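Local coordinates for protein aminotransferase (Paracoccus denitrificans, PDB 4GRX) that probably transfers amino groups from amine donors to carbonyl acceptors, using pyridoxal phosphate held covalently as an internal aldimine, at residues A[156-161]-A[248-253]; A[236-239]-A[243-246]; A[383-388]-A[430-435]. All coordinates share one frame; numbering follows the deposited sequence.

Contact 1: A[156-161]-A[248-253]; sequences LTRWNA and KGYFQA
Tyr250 has its CG anti to the backbone N (chi1 175°), and this carries the ring away from the helix start toward Arg158. The Arg158 chain comes the other way. Its CG lies beside the backbone N, and bends at chi2 and chi3 fold the chain so that the guanidinium end meets the tyrosine oxygen. The two side chains come from opposing directions and lie alongside each other at their ends. Arg158 NH1 donates a hydrogen bond to Tyr250 OH over 3.1 Å, with an angle of 154° at the hydrogen. The hydroxyl sits at the guanidinium edge, a little out of its plane. The guanidinium and ring planes are 27° apart. Arg158 CD is also near Tyr250 OH, at 3.3 Å. Behind the contact, Tyr250 CD2 sits 3.7 Å above the face of the Phe251 ring, over its centre. Phe251 in turn stacks with Phe288. Gly249 is the N-cap of helix 250-260, and the pair joins the start of that helix to the end of strand 154-158. The guanidinium has another, weak bond, from Arg158 NH2 to the backbone O of Glu235. The phenol is probably neutral, and the buried arginine charge would then be likely to polarise it.

Contact 2: A[236-239]-A[243-246]; sequences PVMG and VIPP
A G1 beta bulge joins 236-239 to 243-246, with Val243 and Ile244 both set against Met238. The two segments run nearly antiparallel, and the chain turns back between them through three residues. Met238 and Ile244 form the single bridge, a hydrogen-bonded antiparallel pair. Met238 N donates to Ile244 O at 3.0 Å, and Ile244 N donates back to Met238 O at 2.9 Å. A third bond runs from Val243 N to Gly239 O at 3.0 Å. Val243, at the first bulge position, has the positive phi (62°) usual there, a place more often held by glycine.

Side chains pack beside these bonds. Met238 and Ile244 cross obliquely, with Met238 CB 3.9 Å from Ile244 CB. Further out, Met238 SD lies 4.2 Å from Ile244 CD1. Val237 has CG1 anti to its backbone N (chi1 -177°). That branch therefore lies against the Ile244-Pro245 peptide, with Val237 CG1 3.7 Å from Ile244 O, and touches the Pro245 ring more loosely. The next bond in this pattern cannot form, because Pro246 has no N-H to give. Its ring carbon takes that place instead, and Pro246 CD rests 3.2 Å from Pro236 O.

Glu235 OE2 accepts a bond from Gly239 N at the turn end. Most of the unit is buried, in the connection from strand 229-234 to helix 250-260. Val237 and Val243 face strand 390-395, through Met390 and Ala392. Met238 and Ile244 pack on the loop residues Cys193 and His195.

Contact 3: A[383-388]-A[430-435]; sequences EYRGIG and GQSIVL
Arg385 and Ser432 carry this contact, meeting across the intervening strand 390-395. Arg385 CG lies between its backbone N and carbonyl carbon (chi1 55°), and the chain then runs extended to NE, so the guanidinium spans the distance from strand 381-387 to strand 432-435. Arg385 NH2 reaches Ser432 OG at 3.0 Å. The bond is weak, with an angle of only 130° at the hydrogen, but the hydroxyl does lie at the guanidinium edge, near its plane. Ser432 CB is a little further from Arg385 NH2, at 3.6 Å.

Glu383, two residues back on the strand of Arg385, meets the guanidinium at NH1, on the side toward NE, away from Ser432. Arg385 NH1 and Glu383 OE2 form a salt bridge at 2.9 Å. The carboxylate oxygen is approached on its anti side, lies close to the guanidinium plane, and is also bonded to His195 NE2. Further ties come from outside the two segments. Glu394 OE1 is salt-bridged to Arg385 NH1 and is the strongest polar partner of Ser432 OG, so it links both sides of the contact. Val243 O, bonded to Arg385 NE, is the strongest partner of Arg385, and Gly242 O takes a bond from NH2.

All three guanidinium nitrogens thus have partners, which fixes the rotation of the flat group. A leucine in place of Arg385 would probably leave Glu383 and Glu394 without the positive charge they share, and Ser432 without this weak donor.

Strand 390-395 pairs antiparallel with both strands. The arrangement is a polar cluster on one side of a three-stranded antiparallel sheet, in the C-terminal part of a fold type I, pyridoxal phosphate-dependent aminotransferase.

Overall arrangement
From the N terminus, strand 154-158 comes first, and contact 1 closes a long loop when the chain returns at helix 250-260. Contact 2 forms within that loop, as a short turn just before the helix. Contact 3 follows in series and closes a smaller loop around strand 390-395. No contacts interleave. Contacts 1 and 2 touch where Met238 CE packs 3.4 Å from Arg158 CB. Contacts 2 and 3 also touch, with Val243 CG2 packed 3.8 Å from Val434 CG1. Contacts 1 and 3 stay apart, their nearest atoms about 8 Å from each other. Contact 2 therefore connects the large seven-stranded sheet to the small C-terminal sheet.

Contact 1: A[156-161]-A[248-253]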
loop_
_atom_site.group_PDB
_atom_site.type_symbol
_atom_site.label_atom_id
_atom_site.label_comp_id
_atom_site.label_asym_id
_atom_site.label_seq_id
_atom_site.Cartn_x
_atom_site.Cartn_y
_atom_site.Cartn_z
ATOM N N LEU A 156 -2.306 2.976 -21.140
ATOM C CA LEU A 156 -3.322 2.144 -21.802
ATOM C C LEU A 156 -3.657 0.908 -20.989
ATOM O O LEU A 156 -2.764 0.153 -20.611
ATOM C CB LEU A 156 -2.850 1.723 -23.195
ATOM C CG LEU A 156 -2.193 2.780 -24.089
ATOM C CD1 LEU A 156 -1.718 2.173 -25.400
ATOM C CD2 LEU A 156 -3.153 3.928 -24.378
ATOM N N THR A 157 -4.951 0.723 -20.712
ATOM C CA THR A 157 -5.482 -0.513 -20.097
ATOM C C THR A 157 -6.742 -0.963 -20.831
ATOM O O THR A 157 -7.084 -0.394 -21.870
ATOM C CB THR A 157 -5.734 -0.381 -18.578
ATOM O OG1 THR A 157 -6.553 0.756 -18.292
ATOM C CG2 THR A 157 -4.416 -0.242 -17.818
ATOM N N ARG A 158 -7.435 -1.979 -20.318
ATOM C CA ARG A 158 -8.672 -2.444 -20.972
ATOM C C ARG A 158 -9.902 -2.264 -20.101
ATOM O O ARG A 158 -9.826 -2.368 -18.877
ATOM C CB ARG A 158 -8.605 -3.925 -21.371
ATOM C CG ARG A 158 -7.784 -4.279 -22.597
ATOM C CD ARG A 158 -6.336 -4.526 -22.236
ATOM N NE ARG A 158 -6.183 -5.412 -21.082
ATOM C CZ ARG A 158 -6.160 -6.744 -21.151
ATOM N NH1 ARG A 158 -6.303 -7.367 -22.315
ATOM N NH2 ARG A 158 -5.995 -7.459 -20.046
ATOM N N TRP A 159 -11.040 -2.039 -20.750
ATOM C CA TRP A 159 -12.306 -2.105 -20.074
ATOM C C TRP A 159 -12.401 -3.441 -19.368
ATOM O O TRP A 159 -11.861 -4.441 -19.839
ATOM C CB TRP A 159 -13.468 -1.854 -21.038
ATOM C CG TRP A 159 -14.740 -1.547 -20.282
ATOM C CD1 TRP A 159 -15.914 -2.302 -20.248
ATOM C CD2 TRP A 159 -14.976 -0.436 -19.344
ATOM N NE1 TRP A 159 -16.831 -1.730 -19.414
ATOM C CE2 TRP A 159 -16.340 -0.614 -18.837
ATOM C CE3 TRP A 159 -14.230 0.650 -18.905
ATOM C CZ2 TRP A 159 -16.906 0.261 -17.923
ATOM C CZ3 TRP A 159 -14.812 1.530 -17.988
ATOM C CH2 TRP A 159 -16.123 1.342 -17.515
ATOM N N ASN A 160 -13.036 -3.451 -18.196
ATOM C CA ASN A 160 -13.067 -4.612 -17.298
ATOM C C ASN A 160 -11.729 -4.932 -16.627
ATOM O O ASN A 160 -11.662 -5.859 -15.824
ATOM C CB ASN A 160 -13.634 -5.862 -17.986
ATOM C CG ASN A 160 -15.092 -5.710 -18.402
ATOM O OD1 ASN A 160 -15.899 -5.092 -17.704
ATOM N ND2 ASN A 160 -15.443 -6.300 -19.540
ATOM N N ALA A 161 -10.660 -4.197 -16.930
ATOM C CA ALA A 161 -9.384 -4.450 -16.244
ATOM C C ALA A 161 -9.500 -4.117 -14.757
ATOM O O ALA A 161 -10.300 -3.254 -14.345
ATOM C CB ALA A 161 -8.261 -3.644 -16.865
ATOM N N LYS A 248 -8.295 -15.791 -28.622
ATOM C CA LYS A 248 -7.110 -16.485 -29.160
ATOM C C LYS A 248 -6.244 -15.604 -30.047
ATOM O O LYS A 248 -6.736 -15.059 -31.028
ATOM C CB LYS A 248 -7.501 -17.753 -29.928
ATOM C CG LYS A 248 -6.298 -18.411 -30.607
ATOM C CD LYS A 248 -6.603 -19.743 -31.283
ATOM C CE LYS A 248 -7.160 -20.768 -30.295
ATOM N NZ LYS A 248 -6.312 -20.934 -29.073
ATOM N N GLY A 249 -4.959 -15.482 -29.700
ATOM C CA GLY A 249 -3.998 -14.722 -30.497
ATOM C C GLY A 249 -3.979 -13.232 -30.202
ATOM O O GLY A 249 -3.315 -12.452 -30.898
ATOM N N TYR A 250 -4.679 -12.825 -29.152
ATOM C CA TYR A 250 -4.711 -11.419 -28.752
ATOM C C TYR A 250 -3.329 -10.843 -28.494
ATOM O O TYR A 250 -2.949 -9.831 -29.106
ATOM C CB TYR A 250 -5.585 -11.244 -27.518
ATOM C CG TYR A 250 -5.622 -9.865 -26.903
ATOM C CD1 TYR A 250 -6.325 -8.822 -27.511
ATOM C CD2 TYR A 250 -4.992 -9.611 -25.679
ATOM C CE1 TYR A 250 -6.408 -7.563 -26.922
ATOM C CE2 TYR A 250 -5.051 -8.349 -25.086
ATOM C CZ TYR A 250 -5.769 -7.333 -25.705
ATOM O OH TYR A 250 -5.842 -6.097 -25.123
ATOM N N PHE A 251 -2.581 -11.473 -27.595
ATOM C CA PHE A 251 -1.284 -10.938 -27.214
ATOM C C PHE A 251 -0.279 -11.011 -28.345
ATOM O O PHE A 251 0.583 -10.136 -28.474
ATOM C CB PHE A 251 -0.768 -11.613 -25.956
ATOM C CG PHE A 251 -1.447 -11.134 -24.709
ATOM C CD1 PHE A 251 -2.321 -11.961 -24.017
ATOM C CD2 PHE A 251 -1.241 -9.842 -24.251
ATOM C CE1 PHE A 251 -2.953 -11.516 -22.864
ATOM C CE2 PHE A 251 -1.872 -9.382 -23.107
ATOM C CZ PHE A 251 -2.732 -10.221 -22.408
ATOM N N GLN A 252 -0.443 -12.022 -29.193
ATOM C CA GLN A 252 0.353 -12.170 -30.399
ATOM C C GLN A 252 0.130 -11.044 -31.395
ATOM O O GLN A 252 1.081 -10.609 -32.031
ATOM C CB GLN A 252 0.117 -13.536 -31.043
ATOM C CG GLN A 252 0.801 -14.667 -30.284
ATOM C CD GLN A 252 0.186 -14.935 -28.911
ATOM O OE1 GLN A 252 -1.014 -14.706 -28.692
ATOM N NE2 GLN A 252 1.005 -15.419 -27.975
ATOM N N ALA A 253 -1.108 -10.579 -31.539
ATOM C CA ALA A 253 -1.395 -9.411 -32.387
ATOM C C ALA A 253 -1.054 -8.089 -31.688
ATOM O O ALA A 253 -0.641 -7.130 -32.341
ATOM C CB ALA A 253 -2.849 -9.404 -32.825
#

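Contact 2: A[236-239]-A[243-246]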
loop_
_atom_site.group_PDB
_atom_site.type_symbol
_atom_site.label_atom_id
_atom_site.label_comp_id
_atom_site.label_asym_id
_atom_site.label_seq_id
_atom_site.Cartn_x
_atom_site.Cartn_y
_atom_site.Cartn_z
ATOM N N PRO A 236 -2.973 -11.150 -17.904
ATOM C CA PRO A 236 -3.084 -12.173 -18.960
ATOM C C PRO A 236 -4.517 -12.721 -19.061
ATOM O O PRO A 236 -5.080 -12.788 -20.165
ATOM C CB PRO A 236 -2.076 -13.250 -18.530
ATOM C CG PRO A 236 -1.089 -12.513 -17.683
ATOM C CD PRO A 236 -1.875 -11.438 -16.967
ATOM N N VAL A 237 -5.085 -13.087 -17.913
ATOM C CA VAL A 237 -6.489 -13.442 -17.787
ATOM C C VAL A 237 -7.059 -12.430 -16.804
ATOM O O VAL A 237 -6.478 -12.231 -15.734
ATOM C CB VAL A 237 -6.676 -14.839 -17.165
ATOM C CG1 VAL A 237 -8.152 -15.208 -17.111
ATOM C CG2 VAL A 237 -5.911 -15.892 -17.930
ATOM N N MET A 238 -8.174 -11.789 -17.157
ATOM C CA MET A 238 -8.778 -10.775 -16.288
ATOM C C MET A 238 -9.428 -11.398 -15.046
ATOM O O MET A 238 -10.297 -12.255 -15.152
ATOM C CB MET A 238 -9.774 -9.924 -17.074
ATOM C CG MET A 238 -9.131 -9.028 -18.121
ATOM S SD MET A 238 -10.357 -7.965 -18.905
ATOM C CE MET A 238 -9.326 -6.733 -19.686
ATOM N N GLY A 239 -8.988 -10.975 -13.866
ATOM C CA GLY A 239 -9.436 -11.571 -12.609
ATOM C C GLY A 239 -10.723 -10.966 -12.080
ATOM O O GLY A 239 -11.816 -11.513 -12.304
ATOM N N VAL A 243 -13.133 -13.043 -14.493
ATOM C CA VAL A 243 -12.459 -14.195 -15.115
ATOM C C VAL A 243 -12.618 -14.225 -16.627
ATOM O O VAL A 243 -13.412 -15.007 -17.160
ATOM C CB VAL A 243 -12.919 -15.551 -14.546
ATOM C CG1 VAL A 243 -12.022 -16.654 -15.066
ATOM C CG2 VAL A 243 -12.912 -15.533 -13.029
ATOM N N ILE A 244 -11.852 -13.392 -17.318
ATOM C CA ILE A 244 -11.992 -13.263 -18.762
ATOM C C ILE A 244 -10.689 -13.642 -19.446
ATOM O O ILE A 244 -9.743 -12.838 -19.452
ATOM C CB ILE A 244 -12.412 -11.826 -19.173
ATOM C CG1 ILE A 244 -13.735 -11.430 -18.492
ATOM C CG2 ILE A 244 -12.513 -11.709 -20.689
ATOM C CD1 ILE A 244 -14.025 -9.941 -18.515
ATOM N N PRO A 245 -10.617 -14.881 -19.993
ATOM C CA PRO A 245 -9.461 -15.311 -20.796
ATOM C C PRO A 245 -9.447 -14.536 -22.090
ATOM O O PRO A 245 -10.509 -14.302 -22.659
ATOM C CB PRO A 245 -9.759 -16.789 -21.091
ATOM C CG PRO A 245 -10.717 -17.197 -20.033
ATOM C CD PRO A 245 -11.569 -15.990 -19.786
ATOM N N PRO A 246 -8.265 -14.147 -22.571
ATOM C CA PRO A 246 -8.225 -13.355 -23.803
ATOM C C PRO A 246 -8.650 -14.176 -25.010
ATOM O O PRO A 246 -8.452 -15.391 -25.030
ATOM C CB PRO A 246 -6.758 -12.973 -23.929
ATOM C CG PRO A 246 -6.030 -14.058 -23.211
ATOM C CD PRO A 246 -6.927 -14.533 -22.105
#

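Contact 3: A[383-388]-A[430-435]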
loop_
_atom_site.group_PDB
_atom_site.type_symbol
_atom_site.label_atom_id
_atom_site.label_comp_id
_atom_site.label_asym_id
_atom_site.label_seq_id
_atom_site.Cartn_x
_atom_site.Cartn_y
_atom_site.Cartn_z
ATOM N N GLU A 383 -22.754 -18.683 -20.492
ATOM C CA GLU A 383 -21.500 -19.346 -20.853
ATOM C C GLU A 383 -20.710 -19.685 -19.595
ATOM O O GLU A 383 -20.970 -19.143 -18.511
ATOM C CB GLU A 383 -20.642 -18.453 -21.763
ATOM C CG GLU A 383 -19.893 -17.332 -21.040
ATOM C CD GLU A 383 -18.787 -16.694 -21.862
ATOM O OE1 GLU A 383 -18.419 -17.223 -22.931
ATOM O OE2 GLU A 383 -18.279 -15.641 -21.443
ATOM N N TYR A 384 -19.749 -20.587 -19.744
ATOM C CA TYR A 384 -18.719 -20.779 -18.731
ATOM C C TYR A 384 -17.396 -20.439 -19.409
ATOM O O TYR A 384 -17.314 -20.465 -20.635
ATOM C CB TYR A 384 -18.713 -22.217 -18.186
ATOM C CG TYR A 384 -18.138 -23.218 -19.153
ATOM C CD1 TYR A 384 -18.961 -23.868 -20.090
ATOM C CD2 TYR A 384 -16.764 -23.499 -19.160
ATOM C CE1 TYR A 384 -18.434 -24.779 -20.991
ATOM C CE2 TYR A 384 -16.229 -24.407 -20.063
ATOM C CZ TYR A 384 -17.069 -25.045 -20.968
ATOM O OH TYR A 384 -16.534 -25.943 -21.852
ATOM N N ARG A 385 -16.377 -20.119 -18.612
ATOM C CA ARG A 385 -15.084 -19.668 -19.125
ATOM C C ARG A 385 -14.027 -19.679 -18.025
ATOM O O ARG A 385 -14.339 -19.630 -16.830
ATOM C CB ARG A 385 -15.188 -18.253 -19.717
ATOM C CG ARG A 385 -15.752 -17.231 -18.746
ATOM C CD ARG A 385 -15.676 -15.792 -19.246
ATOM N NE ARG A 385 -16.019 -14.925 -18.121
ATOM C CZ ARG A 385 -17.226 -14.411 -17.892
ATOM N NH1 ARG A 385 -18.231 -14.615 -18.730
ATOM N NH2 ARG A 385 -17.425 -13.679 -16.811
ATOM N N GLY A 386 -12.771 -19.735 -18.449
ATOM C CA GLY A 386 -11.647 -19.678 -17.540
ATOM C C GLY A 386 -10.580 -20.667 -17.938
ATOM O O GLY A 386 -10.522 -21.119 -19.085
ATOM N N ILE A 387 -9.750 -21.023 -16.964
ATOM C CA ILE A 387 -8.596 -21.877 -17.196
ATOM C C ILE A 387 -7.995 -22.271 -15.839
ATOM O O ILE A 387 -8.183 -21.554 -14.844
ATOM C CB ILE A 387 -7.576 -21.152 -18.108
ATOM C CG1 ILE A 387 -6.522 -22.125 -18.651
ATOM C CG2 ILE A 387 -6.992 -19.914 -17.407
ATOM C CD1 ILE A 387 -5.778 -21.603 -19.864
ATOM N N GLY A 388 -7.290 -23.405 -15.792
ATOM C CA GLY A 388 -6.646 -23.864 -14.565
ATOM C C GLY A 388 -7.608 -23.845 -13.396
ATOM O O GLY A 388 -8.655 -24.478 -13.445
ATOM N N GLY A 430 -20.457 -8.790 -10.389
ATOM C CA GLY A 430 -21.485 -8.505 -11.376
ATOM C C GLY A 430 -22.334 -9.742 -11.496
ATOM O O GLY A 430 -22.620 -10.390 -10.494
ATOM N N GLN A 431 -22.701 -10.105 -12.717
ATOM C CA GLN A 431 -23.431 -11.353 -12.930
ATOM C C GLN A 431 -22.509 -12.515 -13.342
ATOM O O GLN A 431 -22.953 -13.512 -13.925
ATOM C CB GLN A 431 -24.619 -11.139 -13.877
ATOM C CG GLN A 431 -25.618 -10.129 -13.314
ATOM C CD GLN A 431 -26.922 -10.035 -14.079
ATOM O OE1 GLN A 431 -27.346 -10.978 -14.753
ATOM N NE2 GLN A 431 -27.588 -8.892 -13.957
ATOM N N SER A 432 -21.227 -12.374 -12.996
ATOM C CA SER A 432 -20.201 -13.392 -13.225
ATOM C C SER A 432 -19.945 -14.155 -11.934
ATOM O O SER A 432 -19.313 -13.620 -11.012
ATOM C CB SER A 432 -18.889 -12.736 -13.686
ATOM O OG SER A 432 -19.040 -12.067 -14.926
ATOM N N ILE A 433 -20.447 -15.389 -11.858
ATOM C CA ILE A 433 -20.203 -16.272 -10.716
ATOM C C ILE A 433 -18.787 -16.845 -10.795
ATOM O O ILE A 433 -18.480 -17.676 -11.658
ATOM C CB ILE A 433 -21.214 -17.421 -10.691
ATOM C CG1 ILE A 433 -22.633 -16.866 -10.812
ATOM C CG2 ILE A 433 -21.034 -18.277 -9.438
ATOM C CD1 ILE A 433 -23.524 -17.684 -11.719
ATOM N N VAL A 434 -17.932 -16.402 -9.881
ATOM C CA VAL A 434 -16.508 -16.695 -9.933
ATOM C C VAL A 434 -16.130 -17.806 -8.969
ATOM O O VAL A 434 -16.630 -17.886 -7.847
ATOM C CB VAL A 434 -15.688 -15.426 -9.639
ATOM C CG1 VAL A 434 -14.212 -15.732 -9.499
ATOM C CG2 VAL A 434 -15.900 -14.408 -10.740
ATOM N N LEU A 435 -15.242 -18.675 -9.423
ATOM C CA LEU A 435 -14.725 -19.743 -8.606
ATOM C C LEU A 435 -13.215 -19.725 -8.749
ATOM O O LEU A 435 -12.676 -19.820 -9.875
ATOM C CB LEU A 435 -15.305 -21.071 -9.071
ATOM C CG LEU A 435 -16.790 -21.356 -8.836
ATOM C CD1 LEU A 435 -17.151 -22.717 -9.421
ATOM C CD2 LEU A 435 -17.161 -21.300 -7.352
#